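Local coordinates for uncharacterized protein (Eubacterium ventriosum, PDB 3FDI) that is of unknown function but, as a member of the cytidylate kinase-like family within the P-loop NTPases, probably binds nucleotides and transfers phosphate, at residues B[158-161]-B[167-170]; B[85-90]-B[161-166]. All blocks are in the same frame, centred on the assembly; numbering follows the deposited sequence.

Contact 1 (158-161 with 167-170) and contact 2 (85-90 with 161-166) have centres about 11 Å apart and share Asn161 near the C-terminal end of helix 142-163. Along the chain helix 81-95 comes first, then helix 142-163, then the loop running on to strand 176-180 at one edge of the five-stranded parallel sheet. Contact 1 ties that loop back onto the helix it has just left; contact 2 ties the same helix end to helix 81-95. The two touch directly, Tyr159 OH lying 3.5 Å from Phe87 CE1. Together they fix one helix terminus from two directions, and both also meet the third subunit of the assembly.

Contact 1: residues B[158-161]-B[167-170]; sequences VYHN and KWGD
The imidazole of His160 turns one face toward the edge of the Trp168 indole, in an offset edge-to-face pair whose planes stand at 61° with the imidazole and five-membered ring centroids 5.7 Å apart. At the imidazole's own edge, close to the ring plane, sits Asn161 OD1, which accepts from His160 ND1 at 3.1 Å. The indole lies extended because its CG is anti to the backbone N (chi1 -177°), bringing CD1 to 4.0 Å from His160 CB, and its rings also meet Phe122 edge-to-face. Asn161 OD1 is gripped twice: besides the imidazole it takes the backbone N-H of Trp168, with Trp168 N 2.8 Å from OD1, nearly straight at 167° and on a lone pair in the carbonyl plane. The other end of the amide is used as well, since a water 2.9 Å from Asn161 ND2 donates to Trp168 O at 2.7 Å. A leucine here would probably leave the Trp168 N-H and His160 ND1 without their shared acceptor and break the water bridge to Trp168 O, so that the imidazole would be held less firmly, chiefly by NE2 to Glu109. The tryptophan is itself the second residue of a type II turn from Lys167 to Asp170, closed by Asp170 N to Lys167 O, where the positive phi of Gly169 suits the third position. A side-chain amide catching the backbone just past its own helix, within this turn, links helix 142-163 to the edge strand 176-180 of what is, by family, probably a P-loop kinase-like core.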
ATOM      1  N   VAL B 158      -0.340  -1.677  12.055  1.00 42.97           N
ATOM      2  CA  VAL B 158      -1.753  -1.454  12.191  1.00 43.26           C
ATOM      3  C   VAL B 158      -2.031  -0.336  13.180  1.00 42.02           C
ATOM      4  O   VAL B 158      -2.802   0.557  12.884  1.00 41.67           O
ATOM      5  CB  VAL B 158      -2.514  -2.771  12.586  1.00 44.05           C
ATOM      6  CG1 VAL B 158      -3.743  -2.480  13.375  1.00 45.02           C
ATOM      7  CG2 VAL B 158      -2.858  -3.558  11.350  1.00 45.33           C
ATOM      8  N   TYR B 159      -1.408  -0.385  14.346  1.00 41.18           N
ATOM      9  CA  TYR B 159      -1.626   0.655  15.346  1.00 40.33           C
ATOM     10  C   TYR B 159      -1.263   2.039  14.752  1.00 39.51           C
ATOM     11  O   TYR B 159      -2.064   2.967  14.768  1.00 39.06           O
ATOM     12  CB  TYR B 159      -0.835   0.324  16.619  1.00 40.03           C
ATOM     13  CG  TYR B 159      -0.659   1.499  17.592  1.00 40.81           C
ATOM     14  CD1 TYR B 159      -1.729   1.941  18.443  1.00 40.77           C
ATOM     15  CD2 TYR B 159       0.553   2.164  17.660  1.00 38.46           C
ATOM     16  CE1 TYR B 159      -1.569   3.017  19.322  1.00 37.34           C
ATOM     17  CE2 TYR B 159       0.734   3.207  18.544  1.00 40.89           C
ATOM     18  CZ  TYR B 159      -0.322   3.626  19.369  1.00 41.00           C
ATOM     19  OH  TYR B 159      -0.074   4.696  20.164  1.00 37.90           O
ATOM     20  N   HIS B 160      -0.063   2.131  14.187  1.00 38.99           N
ATOM     21  CA  HIS B 160       0.444   3.364  13.609  1.00 38.72           C
ATOM     22  C   HIS B 160      -0.399   3.888  12.451  1.00 37.88           C
ATOM     23  O   HIS B 160      -0.663   5.094  12.386  1.00 35.48           O
ATOM     24  CB  HIS B 160       1.876   3.191  13.111  1.00 38.41           C
ATOM     25  CG  HIS B 160       2.509   4.472  12.648  1.00 40.34           C
ATOM     26  ND1 HIS B 160       2.341   4.968  11.376  1.00 39.03           N
ATOM     27  CD2 HIS B 160       3.328   5.350  13.286  1.00 41.55           C
ATOM     28  CE1 HIS B 160       2.992   6.113  11.262  1.00 38.81           C
ATOM     29  NE2 HIS B 160       3.628   6.347  12.393  1.00 40.08           N
ATOM     30  N   ASN B 161      -0.761   3.010  11.509  1.00 37.65           N
ATOM     31  CA  ASN B 161      -1.454   3.486  10.278  1.00 38.05           C
ATOM     32  C   ASN B 161      -2.922   3.727  10.540  1.00 38.07           C
ATOM     33  O   ASN B 161      -3.640   4.355   9.746  1.00 38.78           O
ATOM     34  CB  ASN B 161      -1.247   2.534   9.076  1.00 37.89           C
ATOM     35  CG  ASN B 161       0.250   2.420   8.638  1.00 41.74           C
ATOM     36  OD1 ASN B 161       1.134   3.171   9.116  1.00 39.73           O
ATOM     37  ND2 ASN B 161       0.527   1.460   7.731  1.00 43.66           N
ATOM     38  N   LYS B 167       2.970   6.532   6.830  1.00 42.83           N
ATOM     39  CA  LYS B 167       3.054   5.067   6.795  1.00 42.28           C
ATOM     40  C   LYS B 167       4.200   4.545   7.641  1.00 40.22           C
ATOM     41  O   LYS B 167       5.355   4.985   7.514  1.00 40.71           O
ATOM     42  CB  LYS B 167       3.236   4.590   5.339  1.00 42.23           C
ATOM     43  CG  LYS B 167       2.051   4.935   4.423  1.00 45.58           C
ATOM     44  CD  LYS B 167       0.779   4.202   4.794  1.00 46.15           C
ATOM     45  CE  LYS B 167      -0.470   4.740   4.081  1.00 47.49           C
ATOM     46  NZ  LYS B 167      -1.716   4.128   4.733  1.00 48.38           N
ATOM     47  N   TRP B 168       3.866   3.621   8.519  1.00 39.31           N
ATOM     48  CA  TRP B 168       4.838   2.941   9.358  1.00 38.62           C
ATOM     49  C   TRP B 168       5.967   2.365   8.503  1.00 38.58           C
ATOM     50  O   TRP B 168       5.708   1.647   7.570  1.00 38.56           O
ATOM     51  CB  TRP B 168       4.179   1.793  10.072  1.00 37.63           C
ATOM     52  CG  TRP B 168       5.079   1.083  11.022  1.00 36.24           C
ATOM     53  CD1 TRP B 168       5.372   1.461  12.285  1.00 36.89           C
ATOM     54  CD2 TRP B 168       5.768  -0.149  10.803  1.00 34.85           C
ATOM     55  NE1 TRP B 168       6.210   0.545  12.875  1.00 37.02           N
ATOM     56  CE2 TRP B 168       6.463  -0.455  11.985  1.00 34.57           C
ATOM     57  CE3 TRP B 168       5.861  -1.027   9.722  1.00 40.20           C
ATOM     58  CZ2 TRP B 168       7.238  -1.595  12.128  1.00 37.15           C
ATOM     59  CZ3 TRP B 168       6.619  -2.195   9.868  1.00 37.69           C
ATOM     60  CH2 TRP B 168       7.312  -2.448  11.060  1.00 39.55           C
ATOM     61  N   GLY B 169       7.197   2.667   8.836  1.00 37.96           N
ATOM     62  CA  GLY B 169       8.336   2.088   8.118  1.00 39.02           C
ATOM     63  C   GLY B 169       8.750   2.757   6.804  1.00 38.84           C
ATOM     64  O   GLY B 169       9.751   2.377   6.234  1.00 38.93           O
ATOM     65  N   ASP B 170       7.965   3.707   6.311  1.00 38.45           N
ATOM     66  CA  ASP B 170       8.299   4.458   5.114  1.00 40.70           C
ATOM     67  C   ASP B 170       9.383   5.486   5.476  1.00 39.28           C
ATOM     68  O   ASP B 170       9.264   6.131   6.487  1.00 39.95           O
ATOM     69  CB  ASP B 170       7.021   5.177   4.597  1.00 41.82           C
ATOM     70  CG  ASP B 170       7.276   6.017   3.324  1.00 48.98           C
ATOM     71  OD1 ASP B 170       8.206   5.713   2.617  1.00 52.87           O
ATOM     72  OD2 ASP B 170       6.516   6.976   3.011  1.00 61.26           O
TER
HETATM   73  O   HOH W   1       3.198   0.960   6.715  1.00 40.98           O

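Contact 2: residues B[85-90]-B[161-166]; sequences RQFNFI and NFYCES
Phe87 and Tyr163 adopt the same first torsion, CG beside the backbone N and anti to the carbonyl carbon (chi1 -65° and -69°), and each ring is thereby carried from its helix toward the other. The backbones stay well apart, with Phe87 CA 10.5 Å from Tyr163 CA, and the side chains alone bridge the distance. The meeting is a T-shaped stack: Phe87 presents its CZ edge to a face of the tyrosine, planes at 83° and ring centroids 5.3 Å apart. CZ comes down off-centre, 3.9 Å from Tyr163 CG, while Phe87 CE2 lies 3.9 Å from Tyr163 CD1. On the opposite face of the tyrosine, Phe162 CD2 sits over the ring centre, 3.7 Å above its plane, so the phenol is clasped between two phenylalanines. Its hydroxyl is in a weak hydrogen bond with Gln80 N, and Pro61 of helix 60-66 packs against both Phe87 and Tyr163. Just beyond the tyrosine, Cys164 is the first residue to leave helical geometry, and Lys154 of the third subunit donates to the carbonyl oxygens of Asn161, Phe162 and Cys164. The contact is thus a buried edge-to-face aromatic contact joining helix 81-95, which leads into strand 101-104, to the C-terminal end of helix 142-163, beside a parallel sheet of strand order 2-3-1-4-5, the order known from nucleoside monophosphate kinases.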
ATOM      1  N   ARG B  85      -5.201   9.409  25.898  1.00 37.03           N
ATOM      2  CA  ARG B  85      -4.553   9.805  27.118  1.00 36.86           C
ATOM      3  C   ARG B  85      -3.056   9.727  26.950  1.00 35.81           C
ATOM      4  O   ARG B  85      -2.335  10.590  27.453  1.00 35.81           O
ATOM      5  CB  ARG B  85      -5.008   8.936  28.279  1.00 37.54           C
ATOM      6  CG  ARG B  85      -6.498   8.927  28.491  1.00 39.93           C
ATOM      7  CD  ARG B  85      -6.883   8.266  29.805  1.00 41.07           C
ATOM      8  NE  ARG B  85      -8.285   8.526  30.129  1.00 44.91           N
ATOM      9  CZ  ARG B  85      -8.774   8.734  31.363  1.00 49.13           C
ATOM     10  NH1 ARG B  85      -7.978   8.744  32.425  1.00 50.99           N
ATOM     11  NH2 ARG B  85     -10.078   8.970  31.547  1.00 50.15           N
ATOM     12  N   GLN B  86      -2.592   8.715  26.220  1.00 33.82           N
ATOM     13  CA  GLN B  86      -1.193   8.555  26.030  1.00 33.68           C
ATOM     14  C   GLN B  86      -0.678   9.623  25.098  1.00 33.90           C
ATOM     15  O   GLN B  86       0.434  10.117  25.273  1.00 33.10           O
ATOM     16  CB  GLN B  86      -0.895   7.199  25.455  1.00 33.97           C
ATOM     17  CG  GLN B  86      -1.416   6.091  26.302  1.00 35.80           C
ATOM     18  CD  GLN B  86      -0.846   4.761  25.945  1.00 34.87           C
ATOM     19  OE1 GLN B  86      -0.609   4.463  24.790  1.00 35.78           O
ATOM     20  NE2 GLN B  86      -0.655   3.930  26.949  1.00 35.80           N
ATOM     21  N   PHE B  87      -1.453   9.944  24.056  1.00 34.33           N
ATOM     22  CA  PHE B  87      -1.051  10.994  23.104  1.00 35.03           C
ATOM     23  C   PHE B  87      -0.947  12.301  23.866  1.00 34.57           C
ATOM     24  O   PHE B  87       0.046  13.016  23.768  1.00 34.56           O
ATOM     25  CB  PHE B  87      -2.055  11.185  21.960  1.00 35.23           C
ATOM     26  CG  PHE B  87      -2.199  10.011  21.047  1.00 35.93           C
ATOM     27  CD1 PHE B  87      -1.174   9.070  20.886  1.00 38.54           C
ATOM     28  CD2 PHE B  87      -3.354   9.859  20.307  1.00 36.51           C
ATOM     29  CE1 PHE B  87      -1.323   7.994  20.044  1.00 38.10           C
ATOM     30  CE2 PHE B  87      -3.513   8.787  19.471  1.00 38.45           C
ATOM     31  CZ  PHE B  87      -2.478   7.853  19.320  1.00 38.85           C
ATOM     32  N   ASN B  88      -1.954  12.556  24.682  1.00 34.96           N
ATOM     33  CA  ASN B  88      -1.960  13.782  25.416  1.00 35.82           C
ATOM     34  C   ASN B  88      -0.815  13.894  26.446  1.00 36.48           C
ATOM     35  O   ASN B  88      -0.230  14.989  26.584  1.00 37.27           O
ATOM     36  CB  ASN B  88      -3.289  13.992  26.044  1.00 35.41           C
ATOM     37  CG  ASN B  88      -3.493  15.417  26.438  1.00 36.74           C
ATOM     38  OD1 ASN B  88      -3.062  16.350  25.725  1.00 37.71           O
ATOM     39  ND2 ASN B  88      -4.111  15.616  27.600  1.00 31.14           N
ATOM     40  N   PHE B  89      -0.484  12.785  27.138  1.00 36.07           N
ATOM     41  CA  PHE B  89       0.713  12.722  27.998  1.00 35.59           C
ATOM     42  C   PHE B  89       1.929  13.175  27.241  1.00 36.10           C
ATOM     43  O   PHE B  89       2.698  13.971  27.723  1.00 37.33           O
ATOM     44  CB  PHE B  89       0.950  11.306  28.559  1.00 36.43           C
ATOM     45  CG  PHE B  89       2.206  11.159  29.407  1.00 32.73           C
ATOM     46  CD1 PHE B  89       2.147  11.240  30.785  1.00 37.68           C
ATOM     47  CD2 PHE B  89       3.414  10.872  28.823  1.00 34.04           C
ATOM     48  CE1 PHE B  89       3.315  11.103  31.568  1.00 36.92           C
ATOM     49  CE2 PHE B  89       4.563  10.731  29.578  1.00 36.25           C
ATOM     50  CZ  PHE B  89       4.520  10.855  30.934  1.00 36.62           C
ATOM     51  N   ILE B  90       2.107  12.634  26.053  1.00 36.42           N
ATOM     52  CA  ILE B  90       3.269  12.869  25.247  1.00 35.61           C
ATOM     53  C   ILE B  90       3.328  14.297  24.779  1.00 36.09           C
ATOM     54  O   ILE B  90       4.388  14.911  24.797  1.00 34.90           O
ATOM     55  CB  ILE B  90       3.250  11.926  24.055  1.00 35.40           C
ATOM     56  CG1 ILE B  90       3.567  10.507  24.555  1.00 37.48           C
ATOM     57  CG2 ILE B  90       4.278  12.300  23.017  1.00 32.91           C
ATOM     58  CD1 ILE B  90       3.580   9.426  23.434  1.00 39.31           C
ATOM     59  N   ASN B 161      -0.761   3.010  11.509  1.00 37.65           N
ATOM     60  CA  ASN B 161      -1.454   3.486  10.278  1.00 38.05           C
ATOM     61  C   ASN B 161      -2.922   3.727  10.540  1.00 38.07           C
ATOM     62  O   ASN B 161      -3.640   4.355   9.746  1.00 38.78           O
ATOM     63  CB  ASN B 161      -1.247   2.534   9.076  1.00 37.89           C
ATOM     64  CG  ASN B 161       0.250   2.420   8.638  1.00 41.74           C
ATOM     65  OD1 ASN B 161       1.134   3.171   9.116  1.00 39.73           O
ATOM     66  ND2 ASN B 161       0.527   1.460   7.731  1.00 43.66           N
ATOM     67  N   PHE B 162      -3.413   3.214  11.660  1.00 38.17           N
ATOM     68  CA  PHE B 162      -4.750   3.560  12.035  1.00 37.96           C
ATOM     69  C   PHE B 162      -4.782   5.015  12.500  1.00 38.31           C
ATOM     70  O   PHE B 162      -5.654   5.756  12.062  1.00 38.66           O
ATOM     71  CB  PHE B 162      -5.294   2.683  13.142  1.00 37.55           C
ATOM     72  CG  PHE B 162      -6.728   3.034  13.526  1.00 36.90           C
ATOM     73  CD1 PHE B 162      -7.767   2.803  12.637  1.00 36.17           C
ATOM     74  CD2 PHE B 162      -7.013   3.643  14.732  1.00 37.00           C
ATOM     75  CE1 PHE B 162      -9.073   3.108  12.974  1.00 38.97           C
ATOM     76  CE2 PHE B 162      -8.331   3.970  15.084  1.00 38.50           C
ATOM     77  CZ  PHE B 162      -9.363   3.693  14.218  1.00 37.19           C
ATOM     78  N   TYR B 163      -3.866   5.421  13.385  1.00 37.92           N
ATOM     79  CA  TYR B 163      -3.943   6.776  13.949  1.00 38.57           C
ATOM     80  C   TYR B 163      -3.280   7.861  13.117  1.00 40.39           C
ATOM     81  O   TYR B 163      -3.637   9.037  13.248  1.00 41.53           O
ATOM     82  CB  TYR B 163      -3.402   6.844  15.356  1.00 37.65           C
ATOM     83  CG  TYR B 163      -4.250   6.126  16.335  1.00 35.82           C
ATOM     84  CD1 TYR B 163      -5.445   6.677  16.786  1.00 34.90           C
ATOM     85  CD2 TYR B 163      -3.869   4.886  16.836  1.00 32.84           C
ATOM     86  CE1 TYR B 163      -6.228   6.011  17.714  1.00 31.16           C
ATOM     87  CE2 TYR B 163      -4.646   4.211  17.739  1.00 29.21           C
ATOM     88  CZ  TYR B 163      -5.807   4.782  18.177  1.00 31.28           C
ATOM     89  OH  TYR B 163      -6.557   4.088  19.069  1.00 34.60           O
ATOM     90  N   CYS B 164      -2.367   7.489  12.242  1.00 42.44           N
ATOM     91  CA  CYS B 164      -1.641   8.446  11.435  1.00 44.60           C
ATOM     92  C   CYS B 164      -1.999   8.263   9.989  1.00 46.17           C
ATOM     93  O   CYS B 164      -2.509   7.193   9.595  1.00 48.57           O
ATOM     94  CB  CYS B 164      -0.144   8.202  11.577  1.00 45.60           C
ATOM     95  SG  CYS B 164       0.483   7.988  13.275  1.00 48.75           S
ATOM     96  N   GLU B 165      -1.720   9.286   9.194  1.00 46.22           N
ATOM     97  CA  GLU B 165      -1.868   9.226   7.734  1.00 46.60           C
ATOM     98  C   GLU B 165      -0.544   8.857   7.068  1.00 45.13           C
ATOM     99  O   GLU B 165      -0.521   8.276   6.015  1.00 45.52           O
ATOM    100  CB  GLU B 165      -2.319  10.583   7.208  1.00 47.78           C
ATOM    101  CG  GLU B 165      -3.761  11.002   7.672  1.00 52.07           C
ATOM    102  CD  GLU B 165      -4.134  12.417   7.195  1.00 58.38           C
ATOM    103  OE1 GLU B 165      -3.189  13.170   6.845  1.00 63.17           O
ATOM    104  OE2 GLU B 165      -5.347  12.778   7.146  1.00 61.51           O
ATOM    105  N   SER B 166       0.564   9.175   7.693  1.00 43.50           N
ATOM    106  CA  SER B 166       1.875   8.684   7.229  1.00 43.82           C
ATOM    107  C   SER B 166       1.993   7.150   7.479  1.00 43.27           C
ATOM    108  O   SER B 166       1.237   6.558   8.258  1.00 42.76           O
ATOM    109  CB  SER B 166       2.976   9.394   8.013  1.00 43.10           C
ATOM    110  OG  SER B 166       2.780   9.000   9.378  1.00 46.63           O
TER